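Local coordinates for protein cytochrome c-554 (Nitrosomonas europaea, PDB 1FT6) that accepts electrons directly from hydroxylamine oxidoreductase during ammonia oxidation, using four covalently bound c-type hemes, at residues H138-G143 with A151-F156; A28-S33 with G62-G67; H181-G186 with E199-A204. All coordinates share one frame; numbering follows the deposited sequence.

Overall arrangement
Along the chain the order is contact 2, contact 1, contact 3, and none encloses another. Contacts 1 and 2 have centres about 15 Å apart and come to about 6 Å between nearest atoms. They meet opposite faces of the same heme c (chain E), and contact 2 supplies its axial histidine. Contact 3 lies across the centre of the chain, with centres about 33 Å from contact 1 and about 27 Å from contact 2. It hydrogen-bonds one propionate of another heme c (chain F). Contacts 1 and 2 are made by loops. Contact 3 packs a loop on helix 197-202. Each contact thus borders hemes of the electron-transfer chain.

Contact 1. Residues H138-G143 with A151-F156; sequences HLNYEG and APYTPF. With HEC (heme c), chain E.
Asn140 and Thr154 join two irregular chains through one backbone bond, Thr154 N to Asn140 O at 3.1 Å, and the CA atoms of Tyr141 and Tyr153 lie 4.7 Å apart. Asn140 is the centre of an inverse gamma turn, which bends the chain just after helix 131-138. Its ND2 bonds to Lys150 O and rests against CBC of the heme (chain E). The Tyr153 ring lies along the opposite backbone, with CD2 3.4 Å from Tyr141 CA. Glu142 N sits over one face of this ring and Ala151 N over the other. Glu142 CG lies 3.6 Å from Tyr153 OH at the ring's outer end. Thr154 begins an ST turn on the heme face away from His64. Its OG1, anti to the backbone N (chi1 171°), accepts from Phe156 N and comes within 3.2 Å of the heme CHD. Thr154 CG2 turns to the opposite segment, against Asn140 O and then Tyr141 CB. The same loop brings Pro155 CD onto the porphyrin and sets the Phe156 ring at a tilt to it, CD1 and CE1 foremost, with CE1 3.1 Å from the heme C4A. A water bridges the segments, donating to both His138 O and Phe156 O. The heme CMD lies over one face of the His138 ring, 3.3 Å from His138 ND1. His138 NE2 binds the iron of heme 4, whose other axial ligand is His27.

Contact 2. Residues A28-S33 with G62-G67; sequences AKAMES and GCHVDG. With HEC (heme c), chain E; DTN (dithionite), chain H.
His64 meets Ala30 because its CG lies anti to the carbonyl carbon (chi1 -74°), which swings the imidazole between the segment 28-33 and the heme (chain E). Met31 CG is anti to the backbone N (chi1 178°); bends at chi2 and chi3 then bring CE round to Val65. His64 ND1 donates to Ala30 O at 2.7 Å. The oxygen is close to the ring plane, but the donor stands well above the carbonyl plane, 50° out of it. Ala30 O also takes a weak bond from Ser33 N. Ala30 CB packs beside the ring, 3.7 Å from His64 ND1. Met31 CE presses on Val65 CG1 at 3.4 Å, a tight carbon contact. Ser33 CB touches the heme methyl CMA at 3.8 Å, while Ser33 OG bonds to a propionate of another heme. The far side of the His64 ring binds iron, with NE2 2.2 Å from FE. With the iron at NE2, the bond at ND1 helps fix the rotation of the ring and probably makes the ligand more electron-rich. Next to it, Cys63 SG is joined covalently to the heme CAC. A dithionite lies nearby, its O1 3.3 Å from Gly62 O. All the touching residues are buried. Cys60, Cys63 and His64 form the CXXCH heme-attachment motif of c-type cytochromes, with the proximal histidine held by a backbone carbonyl.

Contact 3. Residues H181-G186 with E199-A204; sequences HYKLEG and EFQASA. With HEC (heme c), chain F.
Gln201, His181 and Lys183 carry most of the contact. Gln201 uses both ends of its amide on the backbone of segment 181-186. Gln201 NE2 donates to Tyr182 O at 3.0 Å; the oxygen lies close to the amide plane, while NE2 stands well above the plane of the Tyr182 carbonyl. OE1 accepts from Leu184 N at 2.7 Å. This double grip fixes the rotation of the amide. The Leu184 side chain crosses that of Gln201 at about a right angle, with CD1 against the amide. Gln201 reaches there because its side chain bends at chi2 (-60°).

His181 lies against Phe200 in an offset stack, with centroids 4.2 Å apart and planes at 22°. Phe200 CD1 sits over the rim of the imidazole, 3.2 Å from His181 NE2, and Phe200 CB makes a CH-pi contact over the same ring. At its edge, His181 ND1 donates to O1A of a heme (chain F) propionate at 2.7 Å. Tyr182 N binds the carboxylate's other oxygen, O2A, at 2.8 Å. The two bonds hold the propionate in place and probably ease its negative charge. The His181 ring also meets that of His179, an axial ligand of heme 3, so the contact borders that heme site.

Lys183 bends at chi2 and chi3 and brings NZ to Gln201 O, 2.8 Å away. Ala204 CB packs against the loop backbone, 3.5 Å from His181 O.

Just past Ala204, Lys205 forms backbone bonds with His181 and Lys183. The contact packs the loop before strand 188-189 on helix 197-202, while the Tyr182 side chain rests on helix 16-22.

Contact 1. Residues H138-G143 with A151-F156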
loop_
_atom_site.group_PDB
_atom_site.type_symbol
_atom_site.label_atom_id
_atom_site.label_comp_id
_atom_site.label_asym_id
_atom_site.label_seq_id
_atom_site.Cartn_x
_atom_site.Cartn_y
_atom_site.Cartn_z
ATOM N N HIS A 138 -7.181 -4.165 6.442
ATOM C CA HIS A 138 -7.251 -5.532 6.924
ATOM C C HIS A 138 -7.957 -5.793 8.251
ATOM O O HIS A 138 -8.547 -6.878 8.433
ATOM C CB HIS A 138 -5.826 -6.100 7.036
ATOM C CG HIS A 138 -5.227 -6.451 5.724
ATOM N ND1 HIS A 138 -5.334 -7.689 5.123
ATOM C CD2 HIS A 138 -4.536 -5.662 4.857
ATOM C CE1 HIS A 138 -4.727 -7.612 3.942
ATOM N NE2 HIS A 138 -4.243 -6.403 3.776
ATOM N N LEU A 139 -7.868 -4.844 9.169
ATOM C CA LEU A 139 -8.497 -4.996 10.497
ATOM C C LEU A 139 -9.702 -4.082 10.658
ATOM O O LEU A 139 -10.116 -3.768 11.781
ATOM C CB LEU A 139 -7.480 -4.685 11.591
ATOM C CG LEU A 139 -6.368 -5.740 11.527
ATOM C CD1 LEU A 139 -5.360 -5.411 12.617
ATOM C CD2 LEU A 139 -6.916 -7.154 11.697
ATOM N N ASN A 140 -10.279 -3.643 9.532
ATOM C CA ASN A 140 -11.423 -2.750 9.600
ATOM C C ASN A 140 -12.742 -3.544 9.608
ATOM O O ASN A 140 -13.420 -3.638 8.596
ATOM C CB ASN A 140 -11.433 -1.779 8.430
ATOM C CG ASN A 140 -12.432 -0.659 8.631
ATOM O OD1 ASN A 140 -12.352 0.061 9.605
ATOM N ND2 ASN A 140 -13.397 -0.533 7.730
ATOM N N TYR A 141 -13.066 -4.168 10.742
ATOM C CA TYR A 141 -14.322 -4.902 10.842
ATOM C C TYR A 141 -14.842 -4.683 12.253
ATOM O O TYR A 141 -14.096 -4.272 13.148
ATOM C CB TYR A 141 -14.146 -6.404 10.514
ATOM C CG TYR A 141 -13.095 -7.134 11.315
ATOM C CD1 TYR A 141 -13.402 -7.747 12.541
ATOM C CD2 TYR A 141 -11.813 -7.290 10.795
ATOM C CE1 TYR A 141 -12.443 -8.505 13.229
ATOM C CE2 TYR A 141 -10.855 -8.037 11.468
ATOM C CZ TYR A 141 -11.172 -8.636 12.671
ATOM O OH TYR A 141 -10.178 -9.356 13.290
ATOM N N GLU A 142 -16.123 -4.954 12.462
ATOM C CA GLU A 142 -16.697 -4.699 13.772
ATOM C C GLU A 142 -16.062 -5.520 14.861
ATOM O O GLU A 142 -15.878 -6.729 14.706
ATOM C CB GLU A 142 -18.198 -4.963 13.760
ATOM C CG GLU A 142 -18.992 -3.752 14.141
ATOM C CD GLU A 142 -20.466 -4.064 14.291
ATOM O OE1 GLU A 142 -20.943 -5.001 13.622
ATOM O OE2 GLU A 142 -21.141 -3.376 15.079
ATOM N N GLY A 143 -15.764 -4.847 15.965
ATOM C CA GLY A 143 -15.155 -5.504 17.108
ATOM C C GLY A 143 -13.733 -5.974 16.888
ATOM O O GLY A 143 -13.225 -6.796 17.644
ATOM N N ALA A 151 -17.413 1.569 9.447
ATOM C CA ALA A 151 -17.981 1.095 8.205
ATOM C C ALA A 151 -17.617 1.992 7.044
ATOM O O ALA A 151 -17.338 3.182 7.247
ATOM C CB ALA A 151 -19.483 0.995 8.333
ATOM N N PRO A 152 -17.587 1.428 5.812
ATOM C CA PRO A 152 -17.877 0.018 5.515
ATOM C C PRO A 152 -16.754 -0.910 5.965
ATOM O O PRO A 152 -15.586 -0.551 5.895
ATOM C CB PRO A 152 -18.063 -0.006 3.990
ATOM C CG PRO A 152 -17.275 1.180 3.504
ATOM C CD PRO A 152 -17.259 2.198 4.600
ATOM N N TYR A 153 -17.128 -2.110 6.416
ATOM C CA TYR A 153 -16.174 -3.108 6.914
ATOM C C TYR A 153 -15.806 -4.111 5.856
ATOM O O TYR A 153 -16.569 -4.351 4.921
ATOM C CB TYR A 153 -16.808 -3.885 8.098
ATOM C CG TYR A 153 -17.228 -3.010 9.246
ATOM C CD1 TYR A 153 -18.573 -2.914 9.613
ATOM C CD2 TYR A 153 -16.280 -2.305 9.995
ATOM C CE1 TYR A 153 -18.958 -2.135 10.704
ATOM C CE2 TYR A 153 -16.657 -1.534 11.079
ATOM C CZ TYR A 153 -18.001 -1.455 11.424
ATOM O OH TYR A 153 -18.388 -0.666 12.485
ATOM N N THR A 154 -14.667 -4.760 6.029
ATOM C CA THR A 154 -14.257 -5.782 5.086
ATOM C C THR A 154 -15.078 -7.022 5.382
ATOM O O THR A 154 -15.338 -7.333 6.544
ATOM C CB THR A 154 -12.772 -6.146 5.238
ATOM O OG1 THR A 154 -12.508 -7.297 4.438
ATOM C CG2 THR A 154 -12.426 -6.503 6.696
ATOM N N PRO A 155 -15.583 -7.688 4.336
ATOM C CA PRO A 155 -16.380 -8.911 4.467
ATOM C C PRO A 155 -15.506 -10.083 4.898
ATOM O O PRO A 155 -15.995 -11.082 5.421
ATOM C CB PRO A 155 -16.909 -9.160 3.056
ATOM C CG PRO A 155 -16.772 -7.832 2.334
ATOM C CD PRO A 155 -15.534 -7.213 2.941
ATOM N N PHE A 156 -14.201 -9.946 4.702
ATOM C CA PHE A 156 -13.277 -11.044 4.974
ATOM C C PHE A 156 -12.602 -10.979 6.330
ATOM O O PHE A 156 -11.511 -10.439 6.509
ATOM C CB PHE A 156 -12.316 -11.130 3.764
ATOM C CG PHE A 156 -13.076 -11.299 2.467
ATOM C CD1 PHE A 156 -13.515 -10.169 1.748
ATOM C CD2 PHE A 156 -13.483 -12.553 2.041
ATOM C CE1 PHE A 156 -14.341 -10.291 0.647
ATOM C CE2 PHE A 156 -14.325 -12.688 0.910
ATOM C CZ PHE A 156 -14.751 -11.550 0.214
HETATM FE FE HEC E . -12.424 -6.700 -0.104
HETATM C CHA HEC E . -10.225 -9.367 -0.019
HETATM C CHB HEC E . -14.442 -8.531 -2.292
HETATM C CHC HEC E . -15.125 -4.682 0.687
HETATM C CHD HEC E . -10.709 -5.328 2.608
HETATM N NA HEC E . -12.306 -8.512 -0.996
HETATM C C1A HEC E . -11.290 -9.458 -0.910
HETATM C C2A HEC E . -11.509 -10.542 -1.823
HETATM C C3A HEC E . -12.710 -10.306 -2.481
HETATM C C4A HEC E . -13.194 -9.076 -1.962
HETATM C CMA HEC E . -13.399 -11.211 -3.507
HETATM C CAA HEC E . -10.614 -11.764 -2.004
HETATM C CBA HEC E . -10.897 -12.870 -0.967
HETATM C CGA HEC E . -10.066 -14.172 -1.188
HETATM O O1A HEC E . -9.311 -14.255 -2.164
HETATM O O2A HEC E . -10.146 -15.087 -0.366
HETATM N NB HEC E . -14.393 -6.664 -0.640
HETATM C C1B HEC E . -14.997 -7.398 -1.666
HETATM C C2B HEC E . -16.300 -6.897 -1.934
HETATM C C3B HEC E . -16.526 -5.861 -1.081
HETATM C C4B HEC E . -15.312 -5.716 -0.285
HETATM C CMB HEC E . -17.306 -7.408 -2.996
HETATM C CAB HEC E . -17.807 -4.979 -0.962
HETATM C CBB HEC E . -19.038 -5.794 -0.540
HETATM N NC HEC E . -12.842 -5.328 1.342
HETATM C C1C HEC E . -13.944 -4.482 1.424
HETATM C C2C HEC E . -13.737 -3.375 2.310
HETATM C C3C HEC E . -12.460 -3.526 2.793
HETATM C C4C HEC E . -11.956 -4.740 2.236
HETATM C CMC HEC E . -14.711 -2.227 2.626
HETATM C CAC HEC E . -11.657 -2.583 3.695
HETATM C CBC HEC E . -12.307 -2.067 4.976
HETATM N ND HEC E . -10.809 -7.238 1.052
HETATM C C1D HEC E . -10.215 -6.531 2.069
HETATM C C2D HEC E . -9.038 -7.170 2.554
HETATM C C3D HEC E . -8.903 -8.317 1.823
HETATM C C4D HEC E . -10.004 -8.350 0.902
HETATM C CMD HEC E . -8.196 -6.632 3.741
HETATM C CAD HEC E . -7.846 -9.382 2.079
HETATM C CBD HEC E . -8.229 -10.529 2.993
HETATM C CGD HEC E . -7.129 -11.580 3.139
HETATM O O1D HEC E . -6.860 -12.285 2.200
HETATM O O2D HEC E . -6.576 -11.672 4.185
HETATM O O HOH W 1 -9.105 -8.948 7.118
#

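Contact 2. Residues A28-S33 with G62-G67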
loop_
_atom_site.group_PDB
_atom_site.type_symbol
_atom_site.label_atom_id
_atom_site.label_comp_id
_atom_site.label_asym_id
_atom_site.label_seq_id
_atom_site.Cartn_x
_atom_site.Cartn_y
_atom_site.Cartn_z
ATOM N N ALA A 28 -1.940 -5.546 -6.373
ATOM C CA ALA A 28 -2.002 -4.945 -7.715
ATOM C C ALA A 28 -3.285 -5.322 -8.454
ATOM O O ALA A 28 -3.781 -4.564 -9.273
ATOM C CB ALA A 28 -0.768 -5.405 -8.577
ATOM N N LYS A 29 -3.793 -6.508 -8.167
ATOM C CA LYS A 29 -5.011 -6.995 -8.814
ATOM C C LYS A 29 -6.268 -6.897 -7.951
ATOM O O LYS A 29 -7.287 -7.529 -8.276
ATOM C CB LYS A 29 -4.814 -8.448 -9.209
ATOM C CG LYS A 29 -3.468 -8.725 -9.840
ATOM C CD LYS A 29 -3.201 -10.233 -9.809
ATOM C CE LYS A 29 -1.750 -10.535 -9.513
ATOM N NZ LYS A 29 -1.446 -11.961 -9.815
ATOM N N ALA A 30 -6.210 -6.102 -6.888
ATOM C CA ALA A 30 -7.338 -5.938 -5.964
ATOM C C ALA A 30 -8.647 -5.569 -6.644
ATOM O O ALA A 30 -9.728 -5.998 -6.212
ATOM C CB ALA A 30 -7.007 -4.887 -4.927
ATOM N N MET A 31 -8.592 -4.745 -7.675
ATOM C CA MET A 31 -9.853 -4.399 -8.307
ATOM C C MET A 31 -10.445 -5.573 -9.099
ATOM O O MET A 31 -11.686 -5.632 -9.271
ATOM C CB MET A 31 -9.673 -3.163 -9.208
ATOM C CG MET A 31 -10.954 -2.742 -9.951
ATOM S SD MET A 31 -12.249 -2.121 -8.822
ATOM C CE MET A 31 -11.451 -1.037 -7.856
ATOM N N GLU A 32 -9.615 -6.515 -9.575
ATOM C CA GLU A 32 -10.163 -7.644 -10.346
ATOM C C GLU A 32 -11.095 -8.473 -9.460
ATOM O O GLU A 32 -12.074 -9.068 -9.965
ATOM C CB GLU A 32 -9.071 -8.597 -10.883
ATOM C CG GLU A 32 -7.983 -7.923 -11.644
ATOM C CD GLU A 32 -8.491 -7.245 -12.894
ATOM O OE1 GLU A 32 -8.006 -6.126 -13.203
ATOM O OE2 GLU A 32 -9.372 -7.827 -13.569
ATOM N N SER A 33 -10.803 -8.495 -8.160
ATOM C CA SER A 33 -11.642 -9.246 -7.195
ATOM C C SER A 33 -13.075 -8.700 -7.108
ATOM O O SER A 33 -14.016 -9.444 -6.728
ATOM C CB SER A 33 -11.026 -9.238 -5.797
ATOM O OG SER A 33 -9.849 -10.028 -5.765
ATOM N N GLY A 62 -13.171 1.125 -1.588
ATOM C CA GLY A 62 -12.284 1.855 -0.726
ATOM C C GLY A 62 -11.084 1.107 -0.220
ATOM O O GLY A 62 -10.143 1.741 0.234
ATOM N N CYS A 63 -11.133 -0.219 -0.229
ATOM C CA CYS A 63 -9.971 -0.972 0.274
ATOM C C CYS A 63 -9.301 -1.692 -0.869
ATOM O O CYS A 63 -8.420 -2.517 -0.659
ATOM C CB CYS A 63 -10.404 -2.007 1.311
ATOM S SG CYS A 63 -11.045 -1.234 2.797
ATOM N N HIS A 64 -9.700 -1.364 -2.089
ATOM C CA HIS A 64 -9.144 -2.043 -3.239
ATOM C C HIS A 64 -8.519 -1.043 -4.220
ATOM O O HIS A 64 -8.250 -1.404 -5.355
ATOM C CB HIS A 64 -10.247 -2.822 -3.928
ATOM C CG HIS A 64 -10.684 -4.069 -3.193
ATOM N ND1 HIS A 64 -10.446 -5.341 -3.652
ATOM C CD2 HIS A 64 -11.376 -4.214 -2.024
ATOM C CE1 HIS A 64 -10.973 -6.221 -2.791
ATOM N NE2 HIS A 64 -11.544 -5.589 -1.787
ATOM N N VAL A 65 -8.302 0.184 -3.748
ATOM C CA VAL A 65 -7.728 1.271 -4.557
ATOM C C VAL A 65 -6.932 2.152 -3.622
ATOM O O VAL A 65 -6.994 2.000 -2.397
ATOM C CB VAL A 65 -8.875 2.187 -5.155
ATOM C CG1 VAL A 65 -9.893 1.348 -5.937
ATOM C CG2 VAL A 65 -9.615 2.919 -3.970
ATOM N N ASP A 66 -6.205 3.118 -4.197
ATOM C CA ASP A 66 -5.436 4.088 -3.437
ATOM C C ASP A 66 -6.228 5.362 -3.018
ATOM O O ASP A 66 -6.846 6.019 -3.867
ATOM C CB ASP A 66 -4.258 4.637 -4.280
ATOM C CG ASP A 66 -3.145 3.613 -4.527
ATOM O OD1 ASP A 66 -2.505 3.701 -5.626
ATOM O OD2 ASP A 66 -2.901 2.748 -3.644
ATOM N N GLY A 67 -6.177 5.690 -1.733
ATOM C CA GLY A 67 -6.728 6.942 -1.206
ATOM C C GLY A 67 -8.194 7.258 -1.361
ATOM O O GLY A 67 -8.582 8.426 -1.511
HETATM FE FE HEC E . -12.424 -6.700 -0.104
HETATM C CHA HEC E . -10.225 -9.367 -0.019
HETATM C CHB HEC E . -14.442 -8.531 -2.292
HETATM C CHC HEC E . -15.125 -4.682 0.687
HETATM C CHD HEC E . -10.709 -5.328 2.608
HETATM N NA HEC E . -12.306 -8.512 -0.996
HETATM C C1A HEC E . -11.290 -9.458 -0.910
HETATM C C2A HEC E . -11.509 -10.542 -1.823
HETATM C C3A HEC E . -12.710 -10.306 -2.481
HETATM C C4A HEC E . -13.194 -9.076 -1.962
HETATM C CMA HEC E . -13.399 -11.211 -3.507
HETATM C CAA HEC E . -10.614 -11.764 -2.004
HETATM C CBA HEC E . -10.897 -12.870 -0.967
HETATM C CGA HEC E . -10.066 -14.172 -1.188
HETATM O O1A HEC E . -9.311 -14.255 -2.164
HETATM O O2A HEC E . -10.146 -15.087 -0.366
HETATM N NB HEC E . -14.393 -6.664 -0.640
HETATM C C1B HEC E . -14.997 -7.398 -1.666
HETATM C C2B HEC E . -16.300 -6.897 -1.934
HETATM C C3B HEC E . -16.526 -5.861 -1.081
HETATM C C4B HEC E . -15.312 -5.716 -0.285
HETATM C CMB HEC E . -17.306 -7.408 -2.996
HETATM C CAB HEC E . -17.807 -4.979 -0.962
HETATM C CBB HEC E . -19.038 -5.794 -0.540
HETATM N NC HEC E . -12.842 -5.328 1.342
HETATM C C1C HEC E . -13.944 -4.482 1.424
HETATM C C2C HEC E . -13.737 -3.375 2.310
HETATM C C3C HEC E . -12.460 -3.526 2.793
HETATM C C4C HEC E . -11.956 -4.740 2.236
HETATM C CMC HEC E . -14.711 -2.227 2.626
HETATM C CAC HEC E . -11.657 -2.583 3.695
HETATM C CBC HEC E . -12.307 -2.067 4.976
HETATM N ND HEC E . -10.809 -7.238 1.052
HETATM C C1D HEC E . -10.215 -6.531 2.069
HETATM C C2D HEC E . -9.038 -7.170 2.554
HETATM C C3D HEC E . -8.903 -8.317 1.823
HETATM C C4D HEC E . -10.004 -8.350 0.902
HETATM C CMD HEC E . -8.196 -6.632 3.741
HETATM C CAD HEC E . -7.846 -9.382 2.079
HETATM C CBD HEC E . -8.229 -10.529 2.993
HETATM C CGD HEC E . -7.129 -11.580 3.139
HETATM O O1D HEC E . -6.860 -12.285 2.200
HETATM O O2D HEC E . -6.576 -11.672 4.185
HETATM S S1 DTN H . -10.119 2.433 3.786
HETATM O O1 DTN H . -8.742 2.199 3.222
HETATM O O2 DTN H . -10.593 1.616 4.970
HETATM S S2 DTN H . -11.050 4.241 3.416
HETATM O O3 DTN H . -12.393 4.528 4.023
HETATM O O4 DTN H . -10.237 5.368 2.849
#

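Contact 3. Residues H181-G186 with E199-A204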
loop_
_atom_site.group_PDB
_atom_site.type_symbol
_atom_site.label_atom_id
_atom_site.label_comp_id
_atom_site.label_asym_id
_atom_site.label_seq_id
_atom_site.Cartn_x
_atom_site.Cartn_y
_atom_site.Cartn_z
ATOM N N HIS A 181 12.204 -6.957 -1.917
ATOM C CA HIS A 181 12.994 -5.826 -1.456
ATOM C C HIS A 181 14.307 -5.806 -2.213
ATOM O O HIS A 181 14.894 -6.865 -2.473
ATOM C CB HIS A 181 13.220 -5.947 0.040
ATOM C CG HIS A 181 11.960 -5.760 0.816
ATOM N ND1 HIS A 181 11.269 -4.567 0.808
ATOM C CD2 HIS A 181 11.187 -6.642 1.495
ATOM C CE1 HIS A 181 10.124 -4.725 1.445
ATOM N NE2 HIS A 181 10.049 -5.975 1.871
ATOM N N TYR A 182 14.752 -4.615 -2.576
ATOM C CA TYR A 182 16.007 -4.456 -3.326
ATOM C C TYR A 182 16.926 -3.545 -2.549
ATOM O O TYR A 182 16.476 -2.695 -1.793
ATOM C CB TYR A 182 15.724 -3.908 -4.726
ATOM C CG TYR A 182 14.881 -4.878 -5.527
ATOM C CD1 TYR A 182 13.477 -4.910 -5.379
ATOM C CD2 TYR A 182 15.471 -5.779 -6.430
ATOM C CE1 TYR A 182 12.703 -5.807 -6.104
ATOM C CE2 TYR A 182 14.691 -6.689 -7.163
ATOM C CZ TYR A 182 13.313 -6.695 -6.990
ATOM O OH TYR A 182 12.527 -7.606 -7.660
ATOM N N LYS A 183 18.235 -3.754 -2.702
ATOM C CA LYS A 183 19.212 -2.949 -1.975
ATOM C C LYS A 183 19.135 -1.450 -2.287
ATOM O O LYS A 183 18.948 -1.062 -3.443
ATOM C CB LYS A 183 20.631 -3.449 -2.282
ATOM C CG LYS A 183 21.650 -3.056 -1.219
ATOM C CD LYS A 183 21.516 -3.912 0.041
ATOM C CE LYS A 183 21.771 -5.395 -0.257
ATOM N NZ LYS A 183 22.179 -6.177 0.966
ATOM N N LEU A 184 19.260 -0.624 -1.245
ATOM C CA LEU A 184 19.267 0.840 -1.386
ATOM C C LEU A 184 20.731 1.293 -1.337
ATOM O O LEU A 184 21.562 0.604 -0.727
ATOM C CB LEU A 184 18.537 1.495 -0.230
ATOM C CG LEU A 184 17.010 1.250 -0.263
ATOM C CD1 LEU A 184 16.432 1.487 1.134
ATOM C CD2 LEU A 184 16.369 2.170 -1.267
ATOM N N GLU A 185 21.045 2.417 -1.982
ATOM C CA GLU A 185 22.414 2.947 -1.961
ATOM C C GLU A 185 22.627 3.644 -0.633
ATOM O O GLU A 185 23.763 3.809 -0.189
ATOM C CB GLU A 185 22.644 3.964 -3.089
ATOM C CG GLU A 185 22.670 3.420 -4.491
ATOM C CD GLU A 185 23.513 2.157 -4.605
ATOM O OE1 GLU A 185 24.568 2.093 -3.933
ATOM O OE2 GLU A 185 23.113 1.234 -5.356
ATOM N N GLY A 186 21.549 4.096 0.001
ATOM C CA GLY A 186 21.692 4.744 1.292
ATOM C C GLY A 186 21.505 6.250 1.291
ATOM O O GLY A 186 22.042 6.942 2.165
ATOM N N GLU A 199 16.730 -5.400 8.491
ATOM C CA GLU A 199 16.524 -6.817 8.206
ATOM C C GLU A 199 16.200 -7.012 6.728
ATOM O O GLU A 199 16.774 -7.885 6.057
ATOM C CB GLU A 199 15.373 -7.393 9.061
ATOM C CG GLU A 199 14.828 -8.733 8.503
ATOM C CD GLU A 199 13.682 -9.285 9.322
ATOM O OE1 GLU A 199 13.424 -8.747 10.409
ATOM O OE2 GLU A 199 13.036 -10.255 8.867
ATOM N N PHE A 200 15.280 -6.201 6.179
ATOM C CA PHE A 200 14.929 -6.355 4.772
ATOM C C PHE A 200 16.103 -5.999 3.842
ATOM O O PHE A 200 16.270 -6.605 2.790
ATOM C CB PHE A 200 13.730 -5.436 4.378
ATOM C CG PHE A 200 12.396 -5.851 4.956
ATOM C CD1 PHE A 200 11.257 -5.080 4.701
ATOM C CD2 PHE A 200 12.259 -7.027 5.703
ATOM C CE1 PHE A 200 10.009 -5.473 5.172
ATOM C CE2 PHE A 200 11.018 -7.430 6.181
ATOM C CZ PHE A 200 9.890 -6.660 5.916
ATOM N N GLN A 201 16.904 -5.005 4.214
ATOM C CA GLN A 201 18.021 -4.607 3.334
ATOM C C GLN A 201 19.145 -5.653 3.389
ATOM O O GLN A 201 19.810 -5.906 2.383
ATOM C CB GLN A 201 18.574 -3.233 3.748
ATOM C CG GLN A 201 17.782 -2.067 3.228
ATOM C CD GLN A 201 17.740 -2.053 1.732
ATOM O OE1 GLN A 201 18.770 -1.901 1.060
ATOM N NE2 GLN A 201 16.533 -2.215 1.173
ATOM N N ALA A 202 19.336 -6.274 4.545
ATOM C CA ALA A 202 20.412 -7.274 4.655
ATOM C C ALA A 202 20.097 -8.485 3.789
ATOM O O ALA A 202 20.988 -9.120 3.217
ATOM C CB ALA A 202 20.621 -7.681 6.131
ATOM N N SER A 203 18.811 -8.789 3.660
ATOM C CA SER A 203 18.381 -9.921 2.864
ATOM C C SER A 203 17.915 -9.541 1.459
ATOM O O SER A 203 17.486 -10.400 0.712
ATOM C CB SER A 203 17.243 -10.656 3.597
ATOM O OG SER A 203 17.535 -10.787 4.987
ATOM N N ALA A 204 18.003 -8.262 1.099
ATOM C CA ALA A 204 17.537 -7.776 -0.205
ATOM C C ALA A 204 18.250 -8.263 -1.446
ATOM O O ALA A 204 19.441 -8.578 -1.411
ATOM C CB ALA A 204 17.544 -6.239 -0.229
HETATM FE FE HEC F . 7.104 -0.437 -1.087
HETATM C CHA HEC F . 9.934 -0.615 0.733
HETATM C CHB HEC F . 8.821 1.232 -3.579
HETATM C CHC HEC F . 4.305 -0.472 -3.035
HETATM C CHD HEC F . 5.330 -1.763 1.495
HETATM N NA HEC F . 9.011 0.176 -1.351
HETATM C C1A HEC F . 10.033 0.007 -0.505
HETATM C C2A HEC F . 11.270 0.601 -1.032
HETATM C C3A HEC F . 10.932 1.172 -2.263
HETATM C C4A HEC F . 9.525 0.881 -2.450
HETATM C CMA HEC F . 11.775 1.940 -3.283
HETATM C CAA HEC F . 12.664 0.572 -0.288
HETATM C CBA HEC F . 13.596 -0.490 -0.901
HETATM C CGA HEC F . 13.022 -1.916 -0.930
HETATM O O1A HEC F . 12.666 -2.395 0.141
HETATM O O2A HEC F . 12.918 -2.511 -2.035
HETATM N NB HEC F . 6.653 0.251 -2.867
HETATM C C1B HEC F . 7.454 0.942 -3.811
HETATM C C2B HEC F . 6.749 1.251 -5.030
HETATM C C3B HEC F . 5.483 0.770 -4.893
HETATM C C4B HEC F . 5.436 0.132 -3.573
HETATM C CMB HEC F . 7.302 1.952 -6.311
HETATM C CAB HEC F . 4.297 0.824 -5.877
HETATM C CBB HEC F . 4.493 0.020 -7.195
HETATM N NC HEC F . 5.210 -1.038 -0.824
HETATM C C1C HEC F . 4.203 -0.979 -1.735
HETATM C C2C HEC F . 2.959 -1.450 -1.183
HETATM C C3C HEC F . 3.207 -1.717 0.117
HETATM C C4C HEC F . 4.649 -1.498 0.316
HETATM C CMC HEC F . 1.593 -1.547 -1.947
HETATM C CAC HEC F . 2.184 -2.141 1.221
HETATM C CBC HEC F . 1.450 -3.435 0.885
HETATM N ND HEC F . 7.544 -1.137 0.660
HETATM C C1D HEC F . 6.712 -1.609 1.662
HETATM C C2D HEC F . 7.428 -1.909 2.883
HETATM C C3D HEC F . 8.729 -1.610 2.623
HETATM C C4D HEC F . 8.776 -1.135 1.296
HETATM C CMD HEC F . 6.781 -2.414 4.187
HETATM C CAD HEC F . 9.886 -1.610 3.649
HETATM C CBD HEC F . 10.221 -0.290 4.310
HETATM C CGD HEC F . 11.711 -0.162 4.722
HETATM O O1D HEC F . 12.130 0.971 4.979
HETATM O O2D HEC F . 12.436 -1.202 4.793
#